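Local coordinates for pectate lyase (Cellvibrio cellulosa, PDB 1GXM), which cleaves polygalacturonic acid (pectate) by anti-beta-elimination, the chain being the catalytic module of a longer family 10 polysaccharide lyase, at residues A22-N26 with I77-V81; G48-N53 with T70-T76; A264-I268 with D300-M304. All blocks are in the same frame, centred on the assembly; numbering follows the deposited sequence. Where two conformers were deposited one is given.

Contact 1. Residues A22-N26 with I77-V81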
# COMPACT_ATOMS: atom_id res chain seq x y z
N ALA A 22 -1.77 -9.10 -4.99
CA ALA A 22 -1.72 -10.54 -4.84
C ALA A 22 -0.28 -11.04 -5.03
O ALA A 22 0.17 -11.95 -4.32
CB ALA A 22 -2.62 -11.20 -5.86
N ASN A 23 0.44 -10.46 -5.98
CA ASN A 23 1.82 -10.84 -6.21
C ASN A 23 2.65 -10.52 -4.96
O ASN A 23 3.49 -11.31 -4.51
CB ASN A 23 2.40 -10.11 -7.40
CG ASN A 23 1.94 -10.66 -8.74
OD1 ASN A 23 2.11 -10.01 -9.77
ND2 ASN A 23 1.38 -11.85 -8.73
N TRP A 24 2.42 -9.35 -4.38
CA TRP A 24 3.12 -8.98 -3.17
C TRP A 24 2.86 -10.01 -2.06
O TRP A 24 3.77 -10.47 -1.36
CB TRP A 24 2.73 -7.57 -2.68
CG TRP A 24 3.20 -7.39 -1.31
CD1 TRP A 24 4.45 -7.04 -0.92
CD2 TRP A 24 2.47 -7.68 -0.14
NE1 TRP A 24 4.54 -7.09 0.45
CE2 TRP A 24 3.33 -7.48 0.95
CE3 TRP A 24 1.14 -8.09 0.13
CZ2 TRP A 24 2.93 -7.68 2.27
CZ3 TRP A 24 0.75 -8.27 1.44
CH2 TRP A 24 1.64 -8.08 2.48
N LEU A 25 1.60 -10.38 -1.89
CA LEU A 25 1.23 -11.26 -0.78
C LEU A 25 1.86 -12.63 -0.98
O LEU A 25 2.43 -13.23 -0.08
CB LEU A 25 -0.28 -11.37 -0.70
CG LEU A 25 -0.83 -12.08 0.55
CD1 LEU A 25 -2.20 -11.52 0.90
CD2 LEU A 25 -0.91 -13.60 0.33
N ASN A 26 1.73 -13.15 -2.18
CA ASN A 26 2.27 -14.48 -2.42
C ASN A 26 3.78 -14.50 -2.25
O ASN A 26 4.32 -15.47 -1.72
CB ASN A 26 1.80 -15.02 -3.77
CG ASN A 26 0.34 -15.48 -3.70
OD1 ASN A 26 -0.03 -16.28 -2.82
ND2 ASN A 26 -0.49 -14.97 -4.59
N ILE A 77 2.31 -6.72 8.00
CA ILE A 77 1.65 -7.39 6.91
C ILE A 77 2.54 -8.48 6.30
O ILE A 77 2.04 -9.55 5.96
CB ILE A 77 1.11 -6.39 5.85
CG1 ILE A 77 2.21 -5.50 5.27
CG2 ILE A 77 -0.00 -5.58 6.49
CD1 ILE A 77 1.76 -4.61 4.11
N THR A 78 3.83 -8.23 6.21
CA THR A 78 4.73 -9.23 5.65
C THR A 78 4.93 -10.35 6.64
O THR A 78 4.80 -11.52 6.30
CB THR A 78 6.06 -8.61 5.29
OG1 THR A 78 5.86 -7.48 4.43
CG2 THR A 78 6.89 -9.59 4.50
N GLU A 79 5.26 -10.00 7.88
CA GLU A 79 5.49 -11.00 8.92
C GLU A 79 4.30 -11.93 9.09
O GLU A 79 4.46 -13.14 9.24
CB GLU A 79 5.81 -10.33 10.27
CG GLU A 79 7.17 -9.68 10.35
CD GLU A 79 7.21 -8.25 9.88
OE1 GLU A 79 6.28 -7.81 9.17
OE2 GLU A 79 8.18 -7.56 10.21
N MET A 80 3.10 -11.39 9.04
CA MET A 80 1.93 -12.22 9.32
C MET A 80 1.66 -13.19 8.17
O MET A 80 1.22 -14.32 8.41
CB MET A 80 0.70 -11.41 9.71
CG MET A 80 -0.14 -10.98 8.58
SD MET A 80 -1.04 -9.58 9.03
CE MET A 80 -2.58 -10.30 9.57
N VAL A 81 1.92 -12.77 6.93
CA VAL A 81 1.70 -13.63 5.79
C VAL A 81 2.73 -14.75 5.85
O VAL A 81 2.42 -15.93 5.68
CB VAL A 81 1.79 -12.85 4.47
CG1 VAL A 81 1.82 -13.79 3.28
CG2 VAL A 81 0.61 -11.89 4.35
O HOH W 1 7.03 -6.95 1.99

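Contact 2. Residues G48-N53 with T70-T76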
# COMPACT_ATOMS: atom_id res chain seq x y z
N GLY A 48 0.22 -7.41 18.77
CA GLY A 48 0.14 -8.24 17.58
C GLY A 48 0.82 -7.69 16.35
O GLY A 48 0.98 -8.39 15.37
N GLY A 49 1.17 -6.41 16.38
CA GLY A 49 1.90 -5.80 15.29
C GLY A 49 3.39 -6.01 15.44
O GLY A 49 3.88 -6.44 16.48
N TRP A 50 4.13 -5.64 14.41
CA TRP A 50 5.57 -5.62 14.45
C TRP A 50 6.09 -4.21 14.30
O TRP A 50 5.46 -3.37 13.66
CB TRP A 50 6.20 -6.41 13.32
CG TRP A 50 6.32 -7.89 13.59
CD1 TRP A 50 7.44 -8.54 13.95
CD2 TRP A 50 5.29 -8.89 13.48
NE1 TRP A 50 7.18 -9.88 14.09
CE2 TRP A 50 5.87 -10.12 13.81
CE3 TRP A 50 3.93 -8.86 13.17
CZ2 TRP A 50 5.16 -11.31 13.81
CZ3 TRP A 50 3.23 -10.05 13.13
CH2 TRP A 50 3.85 -11.25 13.46
N PRO A 51 7.27 -3.96 14.85
CA PRO A 51 7.98 -2.71 14.57
C PRO A 51 8.58 -2.84 13.18
O PRO A 51 8.69 -3.94 12.63
CB PRO A 51 9.07 -2.67 15.64
CG PRO A 51 8.87 -3.83 16.48
CD PRO A 51 8.07 -4.85 15.71
N LYS A 52 8.98 -1.73 12.60
CA LYS A 52 9.62 -1.78 11.28
C LYS A 52 11.13 -1.90 11.37
O LYS A 52 11.73 -1.70 12.43
CB LYS A 52 9.26 -0.57 10.43
CG LYS A 52 9.72 0.74 10.99
CD LYS A 52 9.49 1.84 10.00
CE LYS A 52 9.95 3.17 10.51
NZ LYS A 52 9.69 4.21 9.47
N ASN A 53 11.72 -2.26 10.24
CA ASN A 53 13.16 -2.12 9.98
C ASN A 53 14.05 -3.08 10.77
O ASN A 53 15.24 -2.84 10.91
CB ASN A 53 13.64 -0.68 10.23
CG ASN A 53 12.98 0.33 9.33
OD1 ASN A 53 12.40 0.00 8.30
ND2 ASN A 53 13.07 1.59 9.73
N THR A 70 3.34 -1.31 13.32
CA THR A 70 3.31 -0.49 12.14
C THR A 70 3.10 -1.30 10.89
O THR A 70 3.42 -2.48 10.83
CB THR A 70 4.58 0.37 12.05
OG1 THR A 70 4.47 1.28 10.95
CG2 THR A 70 5.81 -0.44 11.77
N ILE A 71 2.52 -0.64 9.90
CA ILE A 71 2.42 -1.19 8.55
C ILE A 71 3.33 -0.44 7.58
O ILE A 71 3.23 -0.61 6.36
CB ILE A 71 0.97 -1.20 8.06
CG1 ILE A 71 0.35 0.18 8.11
CG2 ILE A 71 0.15 -2.16 8.90
CD1 ILE A 71 -0.95 0.29 7.33
N ASP A 72 4.24 0.35 8.10
CA ASP A 72 5.23 1.00 7.26
C ASP A 72 6.32 0.01 6.87
O ASP A 72 6.64 -0.92 7.59
CB ASP A 72 5.83 2.18 7.97
CG ASP A 72 6.66 3.05 7.05
OD1 ASP A 72 6.39 3.10 5.82
OD2 ASP A 72 7.60 3.67 7.51
N ASN A 73 6.90 0.23 5.69
CA ASN A 73 8.01 -0.59 5.22
C ASN A 73 7.71 -2.09 5.29
O ASN A 73 8.58 -2.89 5.66
CB ASN A 73 9.30 -0.24 5.97
CG ASN A 73 10.56 -0.66 5.20
OD1 ASN A 73 10.52 -0.84 3.98
ND2 ASN A 73 11.68 -0.81 5.91
N GLY A 74 6.48 -2.45 4.95
CA GLY A 74 6.03 -3.83 4.89
C GLY A 74 5.83 -4.49 6.23
O GLY A 74 5.52 -5.67 6.31
N ALA A 75 6.03 -3.75 7.31
CA ALA A 75 5.93 -4.34 8.63
C ALA A 75 4.51 -4.83 8.91
O ALA A 75 3.53 -4.30 8.38
CB ALA A 75 6.36 -3.38 9.69
N THR A 76 4.45 -5.86 9.75
CA THR A 76 3.26 -6.53 10.22
C THR A 76 2.63 -7.36 9.11
O THR A 76 2.47 -8.57 9.25
CB THR A 76 2.24 -5.56 10.83
OG1 THR A 76 2.85 -4.91 11.95
CG2 THR A 76 1.06 -6.34 11.43
O HOH W 2 9.83 -3.30 8.21

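Contact 3. Residues A264-I268 with D300-M304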
# COMPACT_ATOMS: atom_id res chain seq x y z
N ALA A 264 21.87 13.51 -9.67
CA ALA A 264 22.78 14.57 -9.23
C ALA A 264 22.36 15.89 -9.83
O ALA A 264 22.42 16.92 -9.17
CB ALA A 264 24.21 14.28 -9.64
N THR A 265 21.94 15.89 -11.09
CA THR A 265 21.50 17.13 -11.70
C THR A 265 20.04 17.07 -12.11
O THR A 265 19.29 17.96 -11.78
CB THR A 265 22.38 17.58 -12.88
OG1 THR A 265 22.31 16.64 -13.93
CG2 THR A 265 23.88 17.62 -12.51
N ASN A 266 19.64 16.02 -12.82
CA ASN A 266 18.23 15.88 -13.20
C ASN A 266 17.95 14.45 -13.63
O ASN A 266 18.41 14.02 -14.68
CB ASN A 266 17.87 16.83 -14.34
CG ASN A 266 16.38 16.89 -14.58
OD1 ASN A 266 15.64 16.01 -14.13
ND2 ASN A 266 15.92 17.90 -15.30
N PRO A 267 17.17 13.72 -12.84
CA PRO A 267 16.85 12.33 -13.16
C PRO A 267 15.74 12.18 -14.18
O PRO A 267 15.46 11.05 -14.59
CB PRO A 267 16.39 11.77 -11.83
CG PRO A 267 15.74 12.93 -11.15
CD PRO A 267 16.51 14.15 -11.59
N ILE A 268 15.10 13.27 -14.57
CA ILE A 268 14.01 13.18 -15.53
C ILE A 268 14.60 13.41 -16.89
O ILE A 268 14.97 14.54 -17.25
CB ILE A 268 12.92 14.20 -15.21
CG1 ILE A 268 12.34 13.91 -13.81
CG2 ILE A 268 11.82 14.16 -16.29
CD1 ILE A 268 11.44 15.00 -13.27
N ASP A 300 10.24 22.55 -10.97
CA ASP A 300 11.49 22.28 -11.66
C ASP A 300 12.40 21.55 -10.67
O ASP A 300 12.82 22.10 -9.67
CB ASP A 300 12.09 23.60 -12.13
CG ASP A 300 13.40 23.46 -12.82
OD1 ASP A 300 14.02 22.37 -12.78
OD2 ASP A 300 13.90 24.44 -13.44
N ILE A 301 12.69 20.30 -10.96
CA ILE A 301 13.40 19.47 -10.00
C ILE A 301 14.84 19.96 -9.75
O ILE A 301 15.45 19.63 -8.73
CB ILE A 301 13.38 18.00 -10.44
CG1 ILE A 301 13.63 17.10 -9.25
CG2 ILE A 301 14.37 17.74 -11.60
CD1 ILE A 301 13.56 15.63 -9.58
N THR A 302 15.36 20.77 -10.66
CA THR A 302 16.71 21.31 -10.51
C THR A 302 16.78 22.38 -9.42
O THR A 302 17.86 22.72 -8.98
CB THR A 302 17.26 21.85 -11.86
OG1 THR A 302 16.51 22.99 -12.27
CG2 THR A 302 17.09 20.85 -12.98
N GLN A 303 15.62 22.86 -8.98
CA GLN A 303 15.52 23.82 -7.86
C GLN A 303 15.61 23.14 -6.50
O GLN A 303 15.70 23.81 -5.47
CB GLN A 303 14.18 24.58 -7.92
CG GLN A 303 13.79 25.51 -9.02
CD GLN A 303 12.38 26.06 -8.76
OE1 GLN A 303 11.38 25.58 -9.34
NE2 GLN A 303 12.28 27.00 -7.82
N MET A 304 15.55 21.81 -6.48
CA MET A 304 15.55 21.05 -5.25
C MET A 304 16.93 20.96 -4.64
O MET A 304 17.92 20.96 -5.37
CB MET A 304 15.08 19.62 -5.56
CG MET A 304 14.73 18.80 -4.34
SD MET A 304 14.23 17.15 -4.83
CE MET A 304 12.70 17.52 -5.60

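Contact 1. Residues A22-N26 with I77-V81
Two helices of the helix-rich catalytic module, 20-28 and 77-90, pack obliquely with the W24 indole between them. The axes of segments 22-26 and 77-81 come within 10.7 Å, with 59° between their N-to-C directions, too oblique for long side-by-side packing. At the start of the second helix, I77 points toward its neighbour and sets CD1 3.8 Å from W24 CZ2; both side chains also lean on helix 136-148, where the W24 ring stacks with Y139. T78 comes next, its OG1 3.6 Å from W24 CZ2 at the indole edge and hydrogen-bonded to the carbonyl of G74. No direct hydrogen bond joins the two segments, but a water does so here, accepting from W24 NE1 at 2.9 Å and donating to T78 OG1 at 2.8 Å. One turn after I77, V81 ends the interface: its CG1 is 4.0 Å from L25 CD2 and, closer still, 3.5 Å from the backbone oxygen L25 O.

Contact 2. Residues G48-N53 with T70-T76
An ST turn at T70, where OG1 accepts from D72 N at 3.0 Å, opens the turn that delivers the chain from strand 69-70 to helix 77-90, and segment 48-53 packs against it. T70 OG1 also pairs with Q118 O. T76, at the N-cap position, makes no capping bond with its side chain. Its hydroxyl instead ties W50 to T70: T76 OG1 donates to T70 O at 2.7 Å and accepts from W50 N at 2.9 Å in a nearly straight bond. T70 N returns a bond to W50 O at 3.0 Å, so both backbone polar groups of W50 are engaged, while its indole NE1 reaches V40 O. Further out, K52 CB sits 3.7 Å from T70 CG2 and 4.1 Å from A75 CB, and the extended chain carries K52 NZ to a salt bridge with D72 OD2 at 2.9 Å. At the exposed end N73 ND2 donates to N53 OD1 at 2.6 Å, and a water accepts from N53 N and donates to N73 O. The chemistry thus grades from buried bonds to the W50 backbone to charged and amide pairs at the more exposed end, so the two segments are joined at several points by specific, directional bonds.

Contact 3. Residues A264-I268 with D300-M304
I301 lays its side chain against the ring of P267, with CD1 3.8 Å from P267 CG and 4.3 Å from I268 CD1. The same side chain brings CG2 to 3.3 Å from N266 OD1, so a single isoleucine meets three consecutive residues of the opposing loop. Beside it T302 adds a methyl contact, its CG2 lying 3.8 Å from T265 O and 3.9 Å from N266 ND2. Here two peripheral loops of the catalytic module meet, one leading into strand 268-271, the other into helix 306-311, with F290 of strand 290-291 touching both I268 and I301. Each loop holds its own shape. In 264-268, N266 OD1 accepts from I268 N at 2.8 Å, an Asx turn; in 300-304, D300 OD1 accepts from T302 N at 3.0 Å, a second Asx turn, and also from T302 OG1 at 2.6 Å. The short 3-10 segment 301-303 follows, with Q303 N bonded to D300 O at 3.0 Å and M304 N to I301 O at 3.1 Å. R309 spans the pair from outside, donating to A264 O and I301 O. No hydrogen bond passes directly between the loops: their polar side chains are largely turned to local folding, so what joins the two segments themselves is van der Waals contact around I301 and the T302 methyl, a modest interface between two separately braced turns.

Read together, the three contacts show that chemistry does not simply track depth. Contact 1 is the buried one, contact 2 is partly buried, and contact 3 sits on the periphery, its centre about 27 Å from the chain's centre. Contacts 1 and 2 are neighbours, their centres about 12 Å apart; contact 2 is nested in the chain loop that contact 1 closes, and T76 runs directly into I77, so both lie at the start of helix 77-90. They also touch, with E79 CB 3.6 Å from W50 CE2. Contact 3 shares no element with them, its centre about 35 Å from that of contact 1. Apolar packing dominates contacts 1 and 3, whereas contact 2, between turns beside a helix start, depends on direct hydrogen bonds and a salt bridge.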